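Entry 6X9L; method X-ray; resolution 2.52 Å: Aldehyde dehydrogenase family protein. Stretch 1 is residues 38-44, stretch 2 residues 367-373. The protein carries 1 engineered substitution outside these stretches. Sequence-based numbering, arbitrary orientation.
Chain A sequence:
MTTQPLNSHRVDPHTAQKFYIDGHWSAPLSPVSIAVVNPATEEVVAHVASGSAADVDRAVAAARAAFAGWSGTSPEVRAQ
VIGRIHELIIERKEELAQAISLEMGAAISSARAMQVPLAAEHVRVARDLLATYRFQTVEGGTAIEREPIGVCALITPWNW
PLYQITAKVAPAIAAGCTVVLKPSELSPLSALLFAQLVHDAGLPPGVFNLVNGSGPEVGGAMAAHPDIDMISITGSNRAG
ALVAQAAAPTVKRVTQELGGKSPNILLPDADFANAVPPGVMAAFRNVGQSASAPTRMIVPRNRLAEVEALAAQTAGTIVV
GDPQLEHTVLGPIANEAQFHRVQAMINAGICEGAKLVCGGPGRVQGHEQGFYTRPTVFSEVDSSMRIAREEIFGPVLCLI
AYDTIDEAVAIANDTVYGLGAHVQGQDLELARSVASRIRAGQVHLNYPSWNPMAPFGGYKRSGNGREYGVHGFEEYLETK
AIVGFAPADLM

Stretch 1, residues 38-44: NPATEEV
Stretch 2, residues 367-373: HEQGFYT

How does the contact begin along residues 367-373? His367 and Glu368 scarcely take part; Glu368 points its CA-to-CB bond away. Gln369 (phi/psi -84/128) points sideways, but its chain, with chi1 off-well at -147° and chi2 t, carries its end nearer to the turn. There NE2 lies 3.1 Å from Thr41 O, yet the angle is too poor for a hydrogen bond.

Why is Gly370 the centre of the register? Its CA lies 4.3 Å from the CA of Ala40, the closest such pairing, and approaches Pro39 O at 3.2 Å and Ala40 O at 3.4 Å in CA-H...O contacts. An ideal CB would fall 2.5 Å from Ala40 O, a clash, and phi/psi of 105/149 would also jam it against the preceding carbonyl. Gly370 N donates to Glu42 OE2 at 2.9 Å and a nearly straight 170°. Glu42, pointing toward the other stretch with chi1 m, chi2 t and chi3 84°, reaches it from a left-handed backbone (65/21).

What holds Phe371 against the turn? Its N donates to Pro39 O at 3.1 Å and 160°. The ring (chi1 m, chi2 -54°; phi/psi -79/45) packs CD2 3.9 Å from Pro39 CB and CZ 3.4 Å from Glu42 CG, so the same two residues that accept backbone hydrogen bonds also line the ring.

How does Tyr372 finish the contact, and what shapes its partner? With chi1 m and chi2 -85°, its OH comes 3.5 Å from Ala40 CB; a water lies 3.0 Å from Tyr372 OH and donates weakly to Ala40 O at 3.4 Å. The facing turn is braced internally: Asn38 (chi1 t) accepts from Ala40 N at OD1, 2.6 Å, and from Glu42 N at O, 2.7 Å. Thr373 is out of reach.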

ATOM      1  N   ASN A  38      33.676 -12.434   8.214  1.00 40.61           N
ATOM      2  CA  ASN A  38      33.486 -12.224   9.645  1.00 40.82           C
ATOM      3  C   ASN A  38      33.898 -10.802  10.005  1.00 42.24           C
ATOM      4  O   ASN A  38      35.078 -10.455   9.870  1.00 43.01           O
ATOM      5  CB  ASN A  38      34.313 -13.227  10.446  1.00 40.73           C
ATOM      6  CG  ASN A  38      34.172 -13.039  11.942  1.00 41.67           C
ATOM      7  OD1 ASN A  38      33.721 -11.988  12.426  1.00 42.86           O
ATOM      8  ND2 ASN A  38      34.549 -14.066  12.694  1.00 41.71           N
ATOM      9  N   PRO A  39      32.988  -9.960  10.494  1.00 32.76           N
ATOM     10  CA  PRO A  39      33.376  -8.579  10.796  1.00 34.10           C
ATOM     11  C   PRO A  39      34.354  -8.477  11.937  1.00 35.45           C
ATOM     12  O   PRO A  39      35.066  -7.469  12.020  1.00 36.34           O
ATOM     13  CB  PRO A  39      32.044  -7.903  11.146  1.00 34.23           C
ATOM     14  CG  PRO A  39      31.098  -9.030  11.532  1.00 33.85           C
ATOM     15  CD  PRO A  39      31.736 -10.344  11.162  1.00 32.45           C
ATOM     16  N   ALA A  40      34.399  -9.476  12.824  1.00 42.11           N
ATOM     17  CA  ALA A  40      35.266  -9.407  14.000  1.00 43.35           C
ATOM     18  C   ALA A  40      36.722  -9.667  13.659  1.00 42.79           C
ATOM     19  O   ALA A  40      37.612  -9.216  14.386  1.00 43.81           O
ATOM     20  CB  ALA A  40      34.820 -10.408  15.062  1.00 43.23           C
ATOM     21  N   THR A  41      36.984 -10.387  12.573  1.00 45.31           N
ATOM     22  CA  THR A  41      38.347 -10.682  12.149  1.00 44.94           C
ATOM     23  C   THR A  41      38.666 -10.253  10.730  1.00 44.68           C
ATOM     24  O   THR A  41      39.836 -10.307  10.343  1.00 44.61           O
ATOM     25  CB  THR A  41      38.635 -12.181  12.255  1.00 43.83           C
ATOM     26  OG1 THR A  41      37.748 -12.875  11.370  1.00 43.01           O
ATOM     27  CG2 THR A  41      38.425 -12.671  13.693  1.00 44.21           C
ATOM     28  N   GLU A  42      37.678  -9.836   9.941  1.00 50.40           N
ATOM     29  CA  GLU A  42      37.890  -9.439   8.550  1.00 50.47           C
ATOM     30  C   GLU A  42      38.347 -10.594   7.661  1.00 49.72           C
ATOM     31  O   GLU A  42      38.916 -10.356   6.606  1.00 50.04           O
ATOM     32  CB  GLU A  42      38.898  -8.291   8.434  1.00 51.29           C
ATOM     33  CG  GLU A  42      38.363  -6.948   8.885  1.00 52.42           C
ATOM     34  CD  GLU A  42      39.435  -5.878   8.922  1.00 53.39           C
ATOM     35  OE1 GLU A  42      39.708  -5.268   7.868  1.00 53.61           O
ATOM     36  OE2 GLU A  42      40.017  -5.657  10.005  1.00 54.05           O
ATOM     37  N   GLU A  43      38.108 -11.842   8.051  1.00 60.14           N
ATOM     38  CA  GLU A  43      38.429 -13.008   7.235  1.00 59.57           C
ATOM     39  C   GLU A  43      37.173 -13.554   6.558  1.00 59.28           C
ATOM     40  O   GLU A  43      36.090 -13.584   7.159  1.00 58.84           O
ATOM     41  CB  GLU A  43      39.063 -14.109   8.090  1.00 59.06           C
ATOM     42  CG  GLU A  43      40.038 -13.587   9.126  1.00 59.64           C
ATOM     43  CD  GLU A  43      41.491 -13.701   8.708  1.00 59.81           C
ATOM     44  OE1 GLU A  43      42.337 -13.899   9.610  1.00 59.99           O
ATOM     45  OE2 GLU A  43      41.794 -13.583   7.495  1.00 59.87           O
ATOM     46  N   VAL A  44      37.319 -13.986   5.301  1.00 42.41           N
ATOM     47  CA  VAL A  44      36.223 -14.677   4.635  1.00 42.28           C
ATOM     48  C   VAL A  44      36.099 -16.052   5.267  1.00 41.30           C
ATOM     49  O   VAL A  44      37.080 -16.799   5.371  1.00 40.94           O
ATOM     50  CB  VAL A  44      36.424 -14.760   3.111  1.00 43.01           C
ATOM     51  CG1 VAL A  44      37.500 -13.807   2.631  1.00 43.53           C
ATOM     52  CG2 VAL A  44      36.696 -16.196   2.659  1.00 42.54           C
ATOM     53  N   HIS A 367      41.380  -3.489  19.551  1.00 56.55           N
ATOM     54  CA  HIS A 367      40.733  -4.299  18.521  1.00 57.70           C
ATOM     55  C   HIS A 367      40.988  -3.618  17.178  1.00 56.76           C
ATOM     56  O   HIS A 367      40.057  -3.116  16.539  1.00 55.45           O
ATOM     57  CB  HIS A 367      39.248  -4.453  18.781  1.00 57.51           C
ATOM     58  CG  HIS A 367      38.939  -5.134  20.069  1.00 59.21           C
ATOM     59  ND1 HIS A 367      38.701  -4.441  21.240  1.00 58.43           N
ATOM     60  CD2 HIS A 367      38.847  -6.449  20.381  1.00 61.88           C
ATOM     61  CE1 HIS A 367      38.460  -5.299  22.216  1.00 60.43           C
ATOM     62  NE2 HIS A 367      38.538  -6.524  21.719  1.00 62.40           N
ATOM     63  N   GLU A 368      42.262  -3.576  16.769  1.00 68.15           N
ATOM     64  CA  GLU A 368      42.601  -2.974  15.487  1.00 67.93           C
ATOM     65  C   GLU A 368      42.170  -3.860  14.321  1.00 69.97           C
ATOM     66  O   GLU A 368      41.800  -3.345  13.259  1.00 69.52           O
ATOM     67  CB  GLU A 368      44.100  -2.668  15.431  1.00 68.62           C
ATOM     68  CG  GLU A 368      44.495  -1.342  16.113  1.00 66.82           C
ATOM     69  CD  GLU A 368      44.488  -1.398  17.650  1.00 66.50           C
ATOM     70  OE1 GLU A 368      44.747  -2.478  18.227  1.00 68.04           O
ATOM     71  OE2 GLU A 368      44.234  -0.350  18.287  1.00 64.91           O
ATOM     72  N   GLN A 369      42.198  -5.181  14.495  1.00 56.52           N
ATOM     73  CA  GLN A 369      41.587  -6.090  13.530  1.00 58.91           C
ATOM     74  C   GLN A 369      40.089  -6.234  13.833  1.00 58.23           C
ATOM     75  O   GLN A 369      39.712  -6.518  14.976  1.00 57.88           O
ATOM     76  CB  GLN A 369      42.281  -7.451  13.593  1.00 61.95           C
ATOM     77  CG  GLN A 369      42.342  -8.170  12.277  1.00 64.68           C
ATOM     78  CD  GLN A 369      42.368  -9.671  12.457  1.00 67.19           C
ATOM     79  OE1 GLN A 369      42.039 -10.174  13.531  1.00 67.25           O
ATOM     80  NE2 GLN A 369      42.748 -10.399  11.409  1.00 68.92           N
ATOM     81  N   GLY A 370      39.245  -6.035  12.822  1.00 42.74           N
ATOM     82  CA  GLY A 370      37.810  -6.057  13.021  1.00 41.32           C
ATOM     83  C   GLY A 370      37.197  -4.660  12.991  1.00 37.24           C
ATOM     84  O   GLY A 370      37.813  -3.665  13.398  1.00 35.37           O
ATOM     85  N   PHE A 371      35.953  -4.583  12.519  1.00 44.52           N
ATOM     86  CA  PHE A 371      35.304  -3.294  12.267  1.00 41.26           C
ATOM     87  C   PHE A 371      34.768  -2.650  13.526  1.00 39.11           C
ATOM     88  O   PHE A 371      33.662  -2.112  13.550  1.00 37.33           O
ATOM     89  CB  PHE A 371      34.208  -3.481  11.223  1.00 40.85           C
ATOM     90  CG  PHE A 371      34.743  -4.026   9.934  1.00 43.68           C
ATOM     91  CD1 PHE A 371      35.806  -3.382   9.290  1.00 44.96           C
ATOM     92  CD2 PHE A 371      34.269  -5.218   9.419  1.00 45.33           C
ATOM     93  CE1 PHE A 371      36.347  -3.892   8.134  1.00 48.44           C
ATOM     94  CE2 PHE A 371      34.812  -5.735   8.263  1.00 48.51           C
ATOM     95  CZ  PHE A 371      35.857  -5.068   7.621  1.00 50.51           C
ATOM     96  N   TYR A 372      35.580  -2.673  14.574  1.00 33.18           N
ATOM     97  CA  TYR A 372      35.161  -2.187  15.876  1.00 32.19           C
ATOM     98  C   TYR A 372      35.096  -0.664  15.867  1.00 29.88           C
ATOM     99  O   TYR A 372      36.089  -0.001  15.556  1.00 29.50           O
ATOM    100  CB  TYR A 372      36.140  -2.695  16.928  1.00 33.89           C
ATOM    101  CG  TYR A 372      36.088  -4.196  17.129  1.00 36.99           C
ATOM    102  CD1 TYR A 372      35.159  -4.771  17.993  1.00 38.57           C
ATOM    103  CD2 TYR A 372      36.961  -5.040  16.453  1.00 39.08           C
ATOM    104  CE1 TYR A 372      35.104  -6.138  18.182  1.00 41.87           C
ATOM    105  CE2 TYR A 372      36.917  -6.397  16.638  1.00 42.38           C
ATOM    106  CZ  TYR A 372      35.984  -6.939  17.500  1.00 43.71           C
ATOM    107  OH  TYR A 372      35.936  -8.290  17.675  1.00 47.28           O
ATOM    108  N   THR A 373      33.942  -0.109  16.221  1.00 40.69           N
ATOM    109  CA  THR A 373      33.700   1.327  16.138  1.00 39.17           C
ATOM    110  C   THR A 373      33.430   1.886  17.533  1.00 39.71           C
ATOM    111  O   THR A 373      32.772   1.248  18.353  1.00 41.21           O
ATOM    112  CB  THR A 373      32.519   1.614  15.188  1.00 38.33           C
ATOM    113  OG1 THR A 373      32.907   1.331  13.835  1.00 38.48           O
ATOM    114  CG2 THR A 373      32.082   3.056  15.270  1.00 37.65           C
TER
HETATM  115  O   HOH W   1      37.965 -10.488  17.466  1.00 59.07           O